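Local coordinates for methionine gamma-lyase (Trichomonas vaginalis, PDB 1E5E), which belongs to the Cys/Met metabolism family of PLP-dependent enzymes, within the aminotransferase-like clan, and assembles from four chains, at residues K162-M166 against E167-K171. Numbering follows the deposited sequence.
Sequences KIIDM and ERVCK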
# COMPACT_ATOMS: atom_id res chain seq x y z
N LYS A 162 14.61 -10.27 -32.91
CA LYS A 162 15.09 -11.42 -33.67
C LYS A 162 14.35 -12.66 -33.16
O LYS A 162 14.19 -12.79 -31.95
CB LYS A 162 16.58 -11.62 -33.62
CG LYS A 162 17.14 -12.94 -34.11
CD LYS A 162 18.66 -13.00 -33.90
CE LYS A 162 19.06 -13.07 -32.43
NZ LYS A 162 20.53 -13.50 -32.37
N ILE A 163 13.89 -13.51 -34.07
CA ILE A 163 13.19 -14.70 -33.62
C ILE A 163 14.14 -15.88 -33.50
O ILE A 163 14.98 -16.03 -34.37
CB ILE A 163 12.06 -15.11 -34.62
CG1 ILE A 163 11.14 -13.90 -34.82
CG2 ILE A 163 11.31 -16.34 -34.16
CD1 ILE A 163 10.38 -13.45 -33.60
N ILE A 164 14.02 -16.70 -32.48
CA ILE A 164 14.92 -17.84 -32.35
C ILE A 164 14.06 -19.08 -32.36
O ILE A 164 13.05 -19.14 -31.66
CB ILE A 164 15.77 -17.79 -31.09
CG1 ILE A 164 16.75 -16.59 -31.15
CG2 ILE A 164 16.52 -19.12 -30.86
CD1 ILE A 164 17.17 -16.23 -29.75
N ASP A 165 14.44 -20.06 -33.17
CA ASP A 165 13.79 -21.36 -33.20
C ASP A 165 14.20 -22.16 -31.96
O ASP A 165 15.25 -22.79 -31.89
CB ASP A 165 14.20 -22.09 -34.49
CG ASP A 165 13.54 -23.44 -34.59
OD1 ASP A 165 13.08 -24.04 -33.60
OD2 ASP A 165 13.49 -23.95 -35.73
N MET A 166 13.33 -22.11 -30.96
CA MET A 166 13.54 -22.72 -29.66
C MET A 166 13.63 -24.24 -29.70
O MET A 166 14.50 -24.80 -29.03
CB MET A 166 12.41 -22.34 -28.67
CG MET A 166 12.46 -20.87 -28.29
SD MET A 166 11.37 -20.38 -26.94
CE MET A 166 9.78 -20.48 -27.73
N GLU A 167 12.74 -24.86 -30.47
CA GLU A 167 12.84 -26.32 -30.55
C GLU A 167 14.23 -26.77 -31.05
O GLU A 167 14.84 -27.66 -30.46
CB GLU A 167 11.77 -26.91 -31.44
CG GLU A 167 11.75 -28.43 -31.31
CD GLU A 167 10.47 -29.00 -31.86
OE1 GLU A 167 9.57 -28.26 -32.33
OE2 GLU A 167 10.33 -30.24 -31.78
N ARG A 168 14.73 -26.07 -32.06
CA ARG A 168 16.03 -26.35 -32.61
C ARG A 168 17.16 -26.15 -31.61
O ARG A 168 18.03 -27.02 -31.52
CB ARG A 168 16.40 -25.50 -33.84
CG ARG A 168 17.55 -26.23 -34.56
CD ARG A 168 17.84 -25.62 -35.93
NE ARG A 168 18.40 -24.28 -35.72
CZ ARG A 168 17.77 -23.22 -36.26
NH1 ARG A 168 16.63 -23.37 -36.95
NH2 ARG A 168 18.30 -22.03 -36.04
N VAL A 169 17.12 -25.01 -30.91
CA VAL A 169 18.14 -24.72 -29.93
C VAL A 169 18.09 -25.80 -28.85
O VAL A 169 19.14 -26.25 -28.40
CB VAL A 169 17.95 -23.30 -29.35
CG1 VAL A 169 18.77 -23.06 -28.09
CG2 VAL A 169 18.25 -22.22 -30.39
N CYS A 170 16.90 -26.18 -28.40
CA CYS A 170 16.82 -27.18 -27.35
C CYS A 170 17.36 -28.53 -27.80
O CYS A 170 18.09 -29.18 -27.04
CB CYS A 170 15.39 -27.31 -26.82
SG CYS A 170 14.91 -25.82 -25.89
N LYS A 171 17.02 -28.98 -29.01
CA LYS A 171 17.56 -30.28 -29.46
C LYS A 171 19.07 -30.24 -29.55
O LYS A 171 19.73 -31.12 -29.03
CB LYS A 171 16.96 -30.70 -30.80
CG LYS A 171 15.44 -30.95 -30.66
CD LYS A 171 14.99 -31.19 -32.10
CE LYS A 171 13.55 -31.61 -32.27
NZ LYS A 171 13.17 -31.34 -33.71
O HOH W 1 10.66 -23.84 -32.38
O HOH W 2 16.15 -19.58 -35.60
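Ile-164 meets Val-169 through methyl groups alone, CG2 to CG2 at 3.6 Å. Phe-153 of strand 148-154 touches both side chains, evidence that this pair faces the sheet. Asp-165, next along, is the N-cap of helix 166-174. With CG anti to the backbone N (chi1 -179°), its carboxylate folds back over the first turn, where OD1 accepts from Arg-168 N at 3.0 Å. The bond is nearly straight (168°) but meets OD1 from above the carboxylate plane, 58° out of it. A water that donates to OD1 and accepts from Glu-167 N ties a second amide of the first turn to the cap. Helix 166-174 follows strand 148-154 and precedes strand 180-184, its parallel neighbour, making the connection a beta-alpha-beta crossover in the seven-stranded mixed sheet of this PLP-dependent fold. Arg-168 bends at chi3, laying one guanidinium face over Asp-165 CB. Asp-165 OD2 lies 3.4 Å from Arg-168 NH1, well out of the guanidinium plane, so this salt bridge is charge attraction without a directed N-H. A second water accepts from both Arg-168 NH2 and Asp-165 N. Asp-165 O accepts from Val-169 N at 3.1 Å, and Met-166 O takes Cys-170 N at 2.8 Å; Gln-304 holds Met-166 N through OE1 and Ile-164 O through NE2.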